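Local coordinates for N-acetylmuramoyl-L-alanine amidase domain-containing protein SAOUHSC_02979 (Staphylococcus aureus, PDB 5T1Q) that probably acts as a secreted amidase that cleaves cell-wall peptidoglycan, this chain carrying a glucosaminidase-type region followed by a C-terminal CHAP domain, at residues N322-E331 / H342-L353; G273-R281 / A297-Q305. All coordinates share one frame; numbering follows the deposited sequence.

Interaction 1: residues N322-E331 / H342-L353; sequences NSDGSIVISE and HRTINAAAAEEL
Ile327 to Ser330 pair with His342 to Ile345 as the two antiparallel arms of a beta hairpin in the mixed sheet at the heart of the C-terminal, CHAP-type part of the chain, and a short helix folds back against the start of the first arm. Ile327 and Ile345 form one hydrogen-bonded pair, N to O in both directions, and Ile329 and Arg343 form the next, with Ile329 N 2.9 Å from Arg343 O. On the face that carries Ile327, Ile329, Arg343 and Ile345, the side chains of Ile327 and Ile345 run side by side, with Ile327 CG1 3.6 Å from Ile345 CB. With Ile329 CG1 between the backbone N and carbonyl carbon (chi1 61°) and the chain extended beyond it, CD1 comes 3.8 Å from Ile345 CG1 and over one face of the Arg343 guanidinium. At the edge of that guanidinium lies the Glu331 carboxylate, the two planes only 17° apart. The salt bridge is side-on and two-pronged: Arg343 NE reaches Glu331 OE2 at 2.7 Å and NH2 reaches OE1 at 3.3 Å, each oxygen using its syn lone pair. Glu331 OE1 also hydrogen-bonds to His314 NE2. Beyond the strands, Ala347 CB rests 3.4 Å from Asp324 O, and Ala350 CB meets Ile327 CG1 at 4.1 Å. Asp324 OD1 closes an Asx turn, taking the N-H of Ser326 and also its hydroxyl. This is an antiparallel hairpin whose Glu331 would be the third member of a Cys-His-Glu triad with Cys253 and His314, as in CHAP-type cysteine amidases and peptidases.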
ATOM      1  N   ASN A 322     -23.793 -14.812   7.425  1.00 22.81           N
ATOM      2  CA  ASN A 322     -24.820 -15.437   6.567  1.00 24.97           C
ATOM      3  C   ASN A 322     -25.841 -16.212   7.404  1.00 26.86           C
ATOM      4  O   ASN A 322     -25.575 -16.563   8.544  1.00 28.16           O
ATOM      5  CB  ASN A 322     -24.148 -16.348   5.534  1.00 23.98           C
ATOM      6  CG  ASN A 322     -23.254 -15.573   4.565  1.00 23.20           C
ATOM      7  OD1 ASN A 322     -23.657 -14.538   4.023  1.00 22.29           O
ATOM      8  ND2 ASN A 322     -22.041 -16.072   4.338  1.00 22.65           N
ATOM      9  N   SER A 323     -27.021 -16.444   6.848  1.00 30.52           N
ATOM     10  CA  SER A 323     -28.079 -17.180   7.556  1.00 33.60           C
ATOM     11  C   SER A 323     -27.688 -18.637   7.859  1.00 35.20           C
ATOM     12  O   SER A 323     -28.143 -19.190   8.862  1.00 35.77           O
ATOM     13  CB  SER A 323     -29.381 -17.139   6.766  1.00 35.66           C
ATOM     14  OG  SER A 323     -29.168 -17.590   5.443  1.00 36.76           O
ATOM     15  N   ASP A 324     -26.826 -19.230   7.023  1.00 35.54           N
ATOM     16  CA  ASP A 324     -26.343 -20.609   7.255  1.00 37.83           C
ATOM     17  C   ASP A 324     -25.206 -20.697   8.295  1.00 36.23           C
ATOM     18  O   ASP A 324     -24.659 -21.777   8.510  1.00 38.50           O
ATOM     19  CB  ASP A 324     -25.875 -21.270   5.938  1.00 40.26           C
ATOM     20  CG  ASP A 324     -24.577 -20.658   5.381  1.00 43.00           C
ATOM     21  OD1 ASP A 324     -24.058 -19.680   5.959  1.00 42.15           O
ATOM     22  OD2 ASP A 324     -24.078 -21.154   4.341  1.00 47.56           O
ATOM     23  N   GLY A 325     -24.830 -19.570   8.909  1.00 33.04           N
ATOM     24  CA  GLY A 325     -23.745 -19.557   9.908  1.00 29.84           C
ATOM     25  C   GLY A 325     -22.350 -19.233   9.355  1.00 26.72           C
ATOM     26  O   GLY A 325     -21.428 -19.024  10.117  1.00 25.37           O
ATOM     27  N   SER A 326     -22.185 -19.203   8.030  1.00 24.97           N
ATOM     28  CA  SER A 326     -20.886 -18.863   7.447  1.00 23.15           C
ATOM     29  C   SER A 326     -20.687 -17.349   7.559  1.00 21.10           C
ATOM     30  O   SER A 326     -21.622 -16.637   7.894  1.00 20.72           O
ATOM     31  CB  SER A 326     -20.778 -19.346   6.001  1.00 23.43           C
ATOM     32  OG  SER A 326     -21.784 -18.803   5.187  1.00 24.07           O
ATOM     33  N   ILE A 327     -19.473 -16.861   7.319  1.00 19.26           N
ATOM     34  CA  ILE A 327     -19.213 -15.422   7.412  1.00 18.40           C
ATOM     35  C   ILE A 327     -18.491 -14.918   6.168  1.00 18.10           C
ATOM     36  O   ILE A 327     -17.799 -15.678   5.493  1.00 17.63           O
ATOM     37  CB  ILE A 327     -18.354 -15.061   8.668  1.00 17.86           C
ATOM     38  CG1 ILE A 327     -17.008 -15.790   8.644  1.00 17.62           C
ATOM     39  CG2 ILE A 327     -19.092 -15.431   9.939  1.00 18.22           C
ATOM     40  CD1 ILE A 327     -16.064 -15.445   9.772  1.00 17.49           C
ATOM     41  N   VAL A 328     -18.668 -13.631   5.882  1.00 17.79           N
ATOM     42  CA  VAL A 328     -17.952 -12.956   4.816  1.00 17.69           C
ATOM     43  C   VAL A 328     -16.996 -12.017   5.538  1.00 17.67           C
ATOM     44  O   VAL A 328     -17.432 -11.199   6.372  1.00 17.20           O
ATOM     45  CB  VAL A 328     -18.876 -12.132   3.925  1.00 18.00           C
ATOM     46  CG1 VAL A 328     -18.073 -11.458   2.818  1.00 18.09           C
ATOM     47  CG2 VAL A 328     -19.976 -13.009   3.344  1.00 18.57           C
ATOM     48  N   ILE A 329     -15.704 -12.131   5.226  1.00 17.30           N
ATOM     49  CA  ILE A 329     -14.689 -11.327   5.869  1.00 17.14           C
ATOM     50  C   ILE A 329     -13.874 -10.532   4.858  1.00 17.18           C
ATOM     51  O   ILE A 329     -13.771 -10.931   3.703  1.00 17.11           O
ATOM     52  CB  ILE A 329     -13.703 -12.195   6.697  1.00 16.98           C
ATOM     53  CG1 ILE A 329     -12.962 -13.209   5.821  1.00 17.12           C
ATOM     54  CG2 ILE A 329     -14.445 -12.929   7.791  1.00 17.60           C
ATOM     55  CD1 ILE A 329     -11.859 -13.979   6.521  1.00 16.96           C
ATOM     56  N   SER A 330     -13.300  -9.415   5.315  1.00 16.72           N
ATOM     57  CA  SER A 330     -12.391  -8.619   4.518  1.00 17.21           C
ATOM     58  C   SER A 330     -11.071  -8.555   5.318  1.00 17.71           C
ATOM     59  O   SER A 330     -11.058  -8.596   6.562  1.00 17.22           O
ATOM     60  CB  SER A 330     -12.960  -7.228   4.189  1.00 17.51           C
ATOM     61  OG  SER A 330     -13.141  -6.436   5.347  1.00 17.28           O
ATOM     62  N   GLU A 331      -9.967  -8.437   4.604  1.00 18.70           N
ATOM     63  CA  GLU A 331      -8.653  -8.507   5.230  1.00 20.23           C
ATOM     64  C   GLU A 331      -7.618  -7.915   4.288  1.00 21.22           C
ATOM     65  O   GLU A 331      -7.935  -7.626   3.145  1.00 21.19           O
ATOM     66  CB  GLU A 331      -8.339  -9.977   5.511  1.00 20.83           C
ATOM     67  CG  GLU A 331      -8.480 -10.837   4.261  1.00 21.84           C
ATOM     68  CD  GLU A 331      -8.625 -12.319   4.522  1.00 23.60           C
ATOM     69  OE1 GLU A 331      -8.369 -12.784   5.659  1.00 25.77           O
ATOM     70  OE2 GLU A 331      -8.994 -13.041   3.560  1.00 23.78           O
ATOM     71  N   HIS A 342     -11.186 -10.354   0.215  1.00 20.14           N
ATOM     72  CA  HIS A 342     -12.330 -10.816   0.983  1.00 19.80           C
ATOM     73  C   HIS A 342     -12.626 -12.260   0.643  1.00 19.48           C
ATOM     74  O   HIS A 342     -12.286 -12.725  -0.441  1.00 19.77           O
ATOM     75  CB  HIS A 342     -13.587 -10.002   0.603  1.00 20.20           C
ATOM     76  CG  HIS A 342     -13.300  -8.707  -0.083  1.00 20.39           C
ATOM     77  ND1 HIS A 342     -13.361  -8.571  -1.454  1.00 21.80           N
ATOM     78  CD2 HIS A 342     -12.942  -7.494   0.400  1.00 20.48           C
ATOM     79  CE1 HIS A 342     -13.052  -7.329  -1.786  1.00 21.39           C
ATOM     80  NE2 HIS A 342     -12.787  -6.657  -0.678  1.00 21.16           N
ATOM     81  N   ARG A 343     -13.306 -12.949   1.540  1.00 19.41           N
ATOM     82  CA  ARG A 343     -13.677 -14.334   1.297  1.00 20.96           C
ATOM     83  C   ARG A 343     -14.751 -14.775   2.263  1.00 20.67           C
ATOM     84  O   ARG A 343     -15.090 -14.052   3.181  1.00 19.75           O
ATOM     85  CB  ARG A 343     -12.445 -15.267   1.416  1.00 21.88           C
ATOM     86  CG  ARG A 343     -11.706 -15.188   2.738  1.00 22.47           C
ATOM     87  CD  ARG A 343     -10.398 -15.984   2.686  1.00 23.95           C
ATOM     88  NE  ARG A 343      -9.569 -15.690   3.852  1.00 24.76           N
ATOM     89  CZ  ARG A 343      -9.184 -16.540   4.806  1.00 26.96           C
ATOM     90  NH1 ARG A 343      -9.477 -17.831   4.768  1.00 28.71           N
ATOM     91  NH2 ARG A 343      -8.425 -16.078   5.798  1.00 28.83           N
ATOM     92  N   THR A 344     -15.250 -15.987   2.049  1.00 20.92           N
ATOM     93  CA  THR A 344     -16.256 -16.588   2.892  1.00 21.74           C
ATOM     94  C   THR A 344     -15.638 -17.750   3.670  1.00 21.51           C
ATOM     95  O   THR A 344     -14.946 -18.587   3.096  1.00 21.94           O
ATOM     96  CB  THR A 344     -17.429 -17.128   2.052  1.00 22.53           C
ATOM     97  OG1 THR A 344     -18.094 -16.032   1.436  1.00 23.02           O
ATOM     98  CG2 THR A 344     -18.446 -17.913   2.921  1.00 23.16           C
ATOM     99  N   ILE A 345     -15.892 -17.782   4.973  1.00 21.08           N
ATOM    100  CA  ILE A 345     -15.427 -18.859   5.831  1.00 21.50           C
ATOM    101  C   ILE A 345     -16.651 -19.702   6.139  1.00 21.67           C
ATOM    102  O   ILE A 345     -17.651 -19.160   6.613  1.00 20.15           O
ATOM    103  CB  ILE A 345     -14.844 -18.313   7.159  1.00 21.60           C
ATOM    104  CG1 ILE A 345     -13.650 -17.363   6.904  1.00 21.70           C
ATOM    105  CG2 ILE A 345     -14.471 -19.465   8.097  1.00 21.74           C
ATOM    106  CD1 ILE A 345     -12.459 -18.012   6.211  1.00 22.29           C
ATOM    107  N   ASN A 346     -16.572 -21.020   5.908  1.00 23.34           N
ATOM    108  CA  ASN A 346     -17.721 -21.907   6.147  1.00 24.75           C
ATOM    109  C   ASN A 346     -18.152 -21.915   7.620  1.00 23.43           C
ATOM    110  O   ASN A 346     -17.371 -21.565   8.526  1.00 21.63           O
ATOM    111  CB  ASN A 346     -17.516 -23.329   5.552  1.00 28.60           C
ATOM    112  CG  ASN A 346     -16.358 -24.115   6.189  1.00 32.81           C
ATOM    113  OD1 ASN A 346     -15.317 -24.320   5.551  1.00 39.31           O
ATOM    114  ND2 ASN A 346     -16.544 -24.598   7.421  1.00 33.58           N
ATOM    115  N   ALA A 347     -19.406 -22.301   7.838  1.00 22.77           N
ATOM    116  CA  ALA A 347     -20.041 -22.303   9.161  1.00 22.80           C
ATOM    117  C   ALA A 347     -19.278 -23.062  10.237  1.00 23.34           C
ATOM    118  O   ALA A 347     -19.092 -22.547  11.341  1.00 22.95           O
ATOM    119  CB  ALA A 347     -21.466 -22.831   9.068  1.00 23.36           C
ATOM    120  N   ALA A 348     -18.858 -24.286   9.921  1.00 23.51           N
ATOM    121  CA  ALA A 348     -18.144 -25.114  10.884  1.00 23.94           C
ATOM    122  C   ALA A 348     -16.818 -24.471  11.301  1.00 23.25           C
ATOM    123  O   ALA A 348     -16.509 -24.436  12.476  1.00 23.52           O
ATOM    124  CB  ALA A 348     -17.949 -26.535  10.338  1.00 25.15           C
ATOM    125  N   ALA A 349     -16.092 -23.882  10.353  1.00 22.32           N
ATOM    126  CA  ALA A 349     -14.848 -23.185  10.679  1.00 21.33           C
ATOM    127  C   ALA A 349     -15.102 -21.861  11.443  1.00 20.49           C
ATOM    128  O   ALA A 349     -14.371 -21.532  12.386  1.00 19.96           O
ATOM    129  CB  ALA A 349     -14.049 -22.899   9.413  1.00 20.86           C
ATOM    130  N   ALA A 350     -16.110 -21.110  11.020  1.00 20.27           N
ATOM    131  CA  ALA A 350     -16.447 -19.821  11.650  1.00 20.20           C
ATOM    132  C   ALA A 350     -16.778 -19.948  13.118  1.00 21.22           C
ATOM    133  O   ALA A 350     -16.421 -19.083  13.910  1.00 20.43           O
ATOM    134  CB  ALA A 350     -17.598 -19.159  10.928  1.00 19.88           C
ATOM    135  N   GLU A 351     -17.445 -21.034  13.488  1.00 23.23           N
ATOM    136  CA  GLU A 351     -17.817 -21.254  14.889  1.00 25.01           C
ATOM    137  C   GLU A 351     -16.620 -21.539  15.802  1.00 24.27           C
ATOM    138  O   GLU A 351     -16.762 -21.569  17.026  1.00 24.77           O
ATOM    139  CB  GLU A 351     -18.879 -22.360  14.963  1.00 27.60           C
ATOM    140  CG  GLU A 351     -20.177 -21.881  14.325  1.00 30.45           C
ATOM    141  CD  GLU A 351     -21.189 -22.968  14.056  1.00 34.38           C
ATOM    142  OE1 GLU A 351     -22.023 -22.759  13.144  1.00 37.98           O
ATOM    143  OE2 GLU A 351     -21.165 -24.014  14.745  1.00 38.57           O
ATOM    144  N   GLU A 352     -15.446 -21.721  15.205  1.00 23.45           N
ATOM    145  CA  GLU A 352     -14.214 -22.015  15.955  1.00 23.19           C
ATOM    146  C   GLU A 352     -13.310 -20.824  16.097  1.00 22.37           C
ATOM    147  O   GLU A 352     -12.236 -20.929  16.699  1.00 22.69           O
ATOM    148  CB  GLU A 352     -13.426 -23.139  15.269  1.00 23.84           C
ATOM    149  CG  GLU A 352     -14.190 -24.435  15.117  1.00 25.03           C
ATOM    150  CD  GLU A 352     -14.671 -24.963  16.435  1.00 26.01           C
ATOM    151  OE1 GLU A 352     -14.037 -24.646  17.461  1.00 27.07           O
ATOM    152  OE2 GLU A 352     -15.696 -25.674  16.458  1.00 27.97           O
ATOM    153  N   LEU A 353     -13.715 -19.695  15.521  1.00 21.32           N
ATOM    154  CA  LEU A 353     -12.935 -18.478  15.606  1.00 20.00           C
ATOM    155  C   LEU A 353     -13.446 -17.611  16.751  1.00 20.05           C
ATOM    156  O   LEU A 353     -14.498 -17.895  17.329  1.00 20.05           O
ATOM    157  CB  LEU A 353     -13.026 -17.743  14.278  1.00 19.48           C
ATOM    158  CG  LEU A 353     -12.576 -18.559  13.075  1.00 19.42           C
ATOM    159  CD1 LEU A 353     -12.818 -17.786  11.799  1.00 19.11           C
ATOM    160  CD2 LEU A 353     -11.108 -18.956  13.186  1.00 19.63           C
TER

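Interaction 2: residues G273-R281 / A297-Q305; sequences GDAHNWNNR and AAVVFEAGQ. With NA (sodium ion), chain E.
Glu302, just past strand 298-301, reaches over to the loop and first helical turn of 273-281, where a sodium ion is held. Its CB starts out beside that segment, and the chain bends at chi2 (-72°) to swing the carboxylate toward the ion. CD lies 3.3 Å from the sodium, and the two oxygens then part company. OE1 binds the metal at 2.6 Å and takes a hydrogen bond from a water that the N-H of Ala303 also holds. OE2 accepts from Asn279 ND2 at 2.8 Å; the bond is nearly straight, 174°, yet arrives 51° out of the carboxylate plane, while lying in the plane of the Asn279 amide. The same amide turns its OD1 to the sodium at 2.5 Å, so one side chain both binds the ion and steadies another ligand. His276 O at 2.2 Å, Asn280 OD1 and two waters complete six ligands. Beneath the site the contact becomes apolar: Val300 CG2 packs on Trp278 CB at 3.8 Å, and Ala298 CB approaches the edge of the indole. The result is a six-coordinate sodium site of four protein oxygens and two waters, joining a helix N-terminus to a strand end of the CHAP domain.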
ATOM      1  N   GLY A 273      -1.135  -6.117  20.082  1.00 21.80           N
ATOM      2  CA  GLY A 273       0.002  -6.862  19.518  1.00 22.14           C
ATOM      3  C   GLY A 273      -0.318  -7.596  18.218  1.00 21.64           C
ATOM      4  O   GLY A 273      -1.187  -7.172  17.448  1.00 21.17           O
ATOM      5  N   ASP A 274       0.410  -8.683  17.956  1.00 22.11           N
ATOM      6  CA  ASP A 274       0.172  -9.487  16.752  1.00 22.33           C
ATOM      7  C   ASP A 274      -1.228 -10.082  16.779  1.00 20.94           C
ATOM      8  O   ASP A 274      -1.794 -10.305  17.843  1.00 20.11           O
ATOM      9  CB  ASP A 274       1.201 -10.596  16.614  1.00 24.15           C
ATOM     10  CG  ASP A 274       2.626 -10.064  16.559  1.00 26.46           C
ATOM     11  OD1 ASP A 274       2.843  -8.934  16.057  1.00 27.53           O
ATOM     12  OD2 ASP A 274       3.520 -10.780  17.029  1.00 28.68           O
ATOM     13  N   ALA A 275      -1.739 -10.390  15.594  1.00 19.76           N
ATOM     14  CA  ALA A 275      -3.105 -10.850  15.429  1.00 19.18           C
ATOM     15  C   ALA A 275      -3.604 -11.924  16.399  1.00 18.76           C
ATOM     16  O   ALA A 275      -4.675 -11.775  16.970  1.00 17.84           O
ATOM     17  CB  ALA A 275      -3.316 -11.320  13.995  1.00 19.41           C
ATOM     18  N   HIS A 276      -2.841 -12.997  16.582  1.00 18.88           N
ATOM     19  CA  HIS A 276      -3.302 -14.089  17.425  1.00 19.51           C
ATOM     20  C   HIS A 276      -3.510 -13.700  18.883  1.00 19.98           C
ATOM     21  O   HIS A 276      -4.240 -14.398  19.594  1.00 19.99           O
ATOM     22  CB  HIS A 276      -2.359 -15.300  17.342  1.00 20.69           C
ATOM     23  CG  HIS A 276      -1.034 -15.072  17.969  1.00 21.98           C
ATOM     24  ND1 HIS A 276      -0.682 -15.645  19.166  1.00 23.77           N
ATOM     25  CD2 HIS A 276       0.014 -14.296  17.597  1.00 22.91           C
ATOM     26  CE1 HIS A 276       0.538 -15.256  19.495  1.00 23.96           C
ATOM     27  NE2 HIS A 276       0.975 -14.421  18.572  1.00 23.54           N
ATOM     28  N   ASN A 277      -2.836 -12.638  19.341  1.00 19.54           N
ATOM     29  CA  ASN A 277      -3.009 -12.169  20.704  1.00 20.06           C
ATOM     30  C   ASN A 277      -4.213 -11.272  20.884  1.00 19.19           C
ATOM     31  O   ASN A 277      -4.504 -10.881  21.999  1.00 19.09           O
ATOM     32  CB  ASN A 277      -1.780 -11.388  21.179  1.00 21.20           C
ATOM     33  CG  ASN A 277      -0.649 -12.284  21.612  1.00 22.64           C
ATOM     34  OD1 ASN A 277      -0.868 -13.330  22.217  1.00 24.21           O
ATOM     35  ND2 ASN A 277       0.575 -11.847  21.353  1.00 23.38           N
ATOM     36  N   TRP A 278      -4.910 -10.940  19.804  1.00 18.18           N
ATOM     37  CA  TRP A 278      -6.044 -10.018  19.916  1.00 17.79           C
ATOM     38  C   TRP A 278      -7.184 -10.512  20.802  1.00 17.95           C
ATOM     39  O   TRP A 278      -7.689  -9.755  21.629  1.00 17.59           O
ATOM     40  CB  TRP A 278      -6.565  -9.644  18.528  1.00 17.12           C
ATOM     41  CG  TRP A 278      -5.779  -8.535  17.870  1.00 16.96           C
ATOM     42  CD1 TRP A 278      -4.434  -8.361  17.879  1.00 17.25           C
ATOM     43  CD2 TRP A 278      -6.308  -7.513  17.024  1.00 16.62           C
ATOM     44  NE1 TRP A 278      -4.092  -7.236  17.140  1.00 17.27           N
ATOM     45  CE2 TRP A 278      -5.226  -6.716  16.593  1.00 16.73           C
ATOM     46  CE3 TRP A 278      -7.598  -7.191  16.586  1.00 16.47           C
ATOM     47  CZ2 TRP A 278      -5.393  -5.612  15.762  1.00 16.89           C
ATOM     48  CZ3 TRP A 278      -7.767  -6.074  15.775  1.00 16.44           C
ATOM     49  CH2 TRP A 278      -6.672  -5.305  15.370  1.00 16.69           C
ATOM     50  N   ASN A 279      -7.568 -11.782  20.647  1.00 18.19           N
ATOM     51  CA  ASN A 279      -8.696 -12.311  21.408  1.00 18.40           C
ATOM     52  C   ASN A 279      -8.438 -12.397  22.918  1.00 19.00           C
ATOM     53  O   ASN A 279      -9.274 -11.960  23.704  1.00 19.09           O
ATOM     54  CB  ASN A 279      -9.239 -13.631  20.814  1.00 18.38           C
ATOM     55  CG  ASN A 279      -8.210 -14.736  20.768  1.00 18.84           C
ATOM     56  OD1 ASN A 279      -6.995 -14.486  20.772  1.00 19.30           O
ATOM     57  ND2 ASN A 279      -8.681 -15.966  20.699  1.00 18.97           N
ATOM     58  N   ASN A 280      -7.301 -12.960  23.320  1.00 19.56           N
ATOM     59  CA  ASN A 280      -6.961 -13.068  24.755  1.00 20.55           C
ATOM     60  C   ASN A 280      -6.651 -11.678  25.359  1.00 20.73           C
ATOM     61  O   ASN A 280      -7.071 -11.380  26.460  1.00 21.39           O
ATOM     62  CB  ASN A 280      -5.806 -14.048  25.012  1.00 21.36           C
ATOM     63  CG  ASN A 280      -4.659 -13.861  24.048  1.00 21.92           C
ATOM     64  OD1 ASN A 280      -4.793 -14.160  22.849  1.00 22.64           O
ATOM     65  ND2 ASN A 280      -3.531 -13.386  24.540  1.00 22.27           N
ATOM     66  N   ARG A 281      -5.943 -10.815  24.640  1.00 20.22           N
ATOM     67  CA  ARG A 281      -5.699  -9.493  25.186  1.00 20.45           C
ATOM     68  C   ARG A 281      -6.986  -8.670  25.265  1.00 20.18           C
ATOM     69  O   ARG A 281      -7.211  -8.000  26.266  1.00 20.72           O
ATOM     70  CB  ARG A 281      -4.640  -8.739  24.402  1.00 20.78           C
ATOM     71  CG  ARG A 281      -3.240  -9.308  24.579  1.00 21.31           C
ATOM     72  CD  ARG A 281      -2.189  -8.338  24.081  1.00 21.72           C
ATOM     73  NE  ARG A 281      -0.865  -8.939  24.099  1.00 22.37           N
ATOM     74  CZ  ARG A 281       0.246  -8.340  23.692  1.00 23.22           C
ATOM     75  NH1 ARG A 281       0.236  -7.071  23.248  1.00 23.72           N
ATOM     76  NH2 ARG A 281       1.389  -9.007  23.741  1.00 23.91           N
ATOM     77  N   ALA A 297     -17.500  -7.404  13.806  1.00 19.51           N
ATOM     78  CA  ALA A 297     -16.581  -7.755  14.842  1.00 18.98           C
ATOM     79  C   ALA A 297     -15.253  -8.035  14.165  1.00 17.79           C
ATOM     80  O   ALA A 297     -15.203  -8.267  12.954  1.00 16.95           O
ATOM     81  CB  ALA A 297     -17.061  -8.999  15.569  1.00 19.34           C
ATOM     82  N   ALA A 298     -14.176  -7.953  14.933  1.00 17.39           N
ATOM     83  CA  ALA A 298     -12.864  -8.386  14.456  1.00 17.31           C
ATOM     84  C   ALA A 298     -12.876  -9.911  14.642  1.00 17.28           C
ATOM     85  O   ALA A 298     -13.299 -10.388  15.697  1.00 18.65           O
ATOM     86  CB  ALA A 298     -11.756  -7.770  15.287  1.00 17.51           C
ATOM     87  N   VAL A 299     -12.468 -10.671  13.632  1.00 16.82           N
ATOM     88  CA  VAL A 299     -12.440 -12.128  13.759  1.00 16.57           C
ATOM     89  C   VAL A 299     -10.990 -12.583  13.822  1.00 16.54           C
ATOM     90  O   VAL A 299     -10.171 -12.247  12.954  1.00 15.90           O
ATOM     91  CB  VAL A 299     -13.266 -12.857  12.676  1.00 16.58           C
ATOM     92  CG1 VAL A 299     -12.836 -12.455  11.275  1.00 16.85           C
ATOM     93  CG2 VAL A 299     -13.178 -14.366  12.859  1.00 16.65           C
ATOM     94  N   VAL A 300     -10.673 -13.333  14.875  1.00 16.71           N
ATOM     95  CA  VAL A 300      -9.316 -13.782  15.089  1.00 16.83           C
ATOM     96  C   VAL A 300      -9.099 -15.268  14.798  1.00 17.20           C
ATOM     97  O   VAL A 300      -9.900 -16.112  15.208  1.00 16.71           O
ATOM     98  CB  VAL A 300      -8.910 -13.514  16.537  1.00 17.07           C
ATOM     99  CG1 VAL A 300      -7.496 -14.029  16.806  1.00 17.20           C
ATOM    100  CG2 VAL A 300      -9.044 -12.032  16.854  1.00 16.98           C
ATOM    101  N   PHE A 301      -7.979 -15.536  14.113  1.00 17.76           N
ATOM    102  CA  PHE A 301      -7.471 -16.856  13.793  1.00 18.39           C
ATOM    103  C   PHE A 301      -6.231 -17.052  14.673  1.00 19.23           C
ATOM    104  O   PHE A 301      -5.278 -16.249  14.581  1.00 18.96           O
ATOM    105  CB  PHE A 301      -6.972 -16.922  12.332  1.00 18.61           C
ATOM    106  CG  PHE A 301      -8.057 -16.881  11.284  1.00 18.49           C
ATOM    107  CD1 PHE A 301      -8.674 -15.688  10.946  1.00 18.26           C
ATOM    108  CD2 PHE A 301      -8.419 -18.033  10.600  1.00 19.04           C
ATOM    109  CE1 PHE A 301      -9.654 -15.645   9.962  1.00 18.32           C
ATOM    110  CE2 PHE A 301      -9.410 -18.002   9.619  1.00 19.19           C
ATOM    111  CZ  PHE A 301     -10.014 -16.810   9.287  1.00 18.49           C
ATOM    112  N   GLU A 302      -6.205 -18.108  15.489  1.00 20.00           N
ATOM    113  CA  GLU A 302      -5.027 -18.400  16.323  1.00 21.42           C
ATOM    114  C   GLU A 302      -3.820 -18.760  15.425  1.00 20.86           C
ATOM    115  O   GLU A 302      -3.974 -19.030  14.232  1.00 19.96           O
ATOM    116  CB  GLU A 302      -5.304 -19.561  17.300  1.00 23.59           C
ATOM    117  CG  GLU A 302      -6.440 -19.332  18.312  1.00 24.53           C
ATOM    118  CD  GLU A 302      -6.093 -18.326  19.414  1.00 26.07           C
ATOM    119  OE1 GLU A 302      -5.002 -17.722  19.386  1.00 26.79           O
ATOM    120  OE2 GLU A 302      -6.908 -18.151  20.354  1.00 27.64           O
ATOM    121  N   ALA A 303      -2.623 -18.670  15.986  1.00 20.84           N
ATOM    122  CA  ALA A 303      -1.394 -19.040  15.282  1.00 21.61           C
ATOM    123  C   ALA A 303      -1.555 -20.431  14.650  1.00 22.21           C
ATOM    124  O   ALA A 303      -1.931 -21.372  15.320  1.00 22.14           O
ATOM    125  CB  ALA A 303      -0.230 -19.043  16.265  1.00 22.50           C
ATOM    126  N   GLY A 304      -1.345 -20.524  13.344  1.00 22.80           N
ATOM    127  CA  GLY A 304      -1.490 -21.785  12.617  1.00 23.63           C
ATOM    128  C   GLY A 304      -2.910 -22.293  12.378  1.00 23.68           C
ATOM    129  O   GLY A 304      -3.075 -23.337  11.784  1.00 24.47           O
ATOM    130  N   GLN A 305      -3.938 -21.567  12.793  1.00 22.88           N
ATOM    131  CA  GLN A 305      -5.309 -22.071  12.651  1.00 23.22           C
ATOM    132  C   GLN A 305      -5.900 -21.926  11.248  1.00 23.23           C
ATOM    133  O   GLN A 305      -5.978 -20.831  10.744  1.00 22.70           O
ATOM    134  CB  GLN A 305      -6.219 -21.374  13.650  1.00 22.74           C
ATOM    135  CG  GLN A 305      -7.660 -21.882  13.677  1.00 22.71           C
ATOM    136  CD  GLN A 305      -8.496 -21.174  14.723  1.00 21.97           C
ATOM    137  OE1 GLN A 305      -8.217 -20.035  15.093  1.00 21.68           O
ATOM    138  NE2 GLN A 305      -9.511 -21.849  15.216  1.00 22.21           N
TER
HETATM  139 NA    NA E 701      -4.932 -15.778  21.157  1.00 25.76          NA
HETATM  140  O   HOH W   1      -2.341 -18.489  18.821  1.00 28.03           O
HETATM  141  O   HOH W   2      -2.755 -16.362  21.485  1.00 32.74           O
HETATM  142  O   HOH W   3      -6.026 -17.580  22.618  1.00 36.15           O

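Both contacts belong to the same CHAP domain and reach the same mixed sheet, their centres about 15 Å apart. Interaction 1 is strand-to-strand pairing within the sheet, with a buried isoleucine face and exposed residues such as Thr344 on the other. Interaction 2 sets a loop and helix start against one strand, apolar in its depth and ionic at its partly exposed rim. Each uses a glutamate, but one meets an arginine and a histidine, the other a sodium ion and an amide. Leu353 bridges the two, its CD1 packing on Val299 CG2 at 3.6 Å, while Glu352 O probably accepts a hydrogen bond from Gln305 NE2.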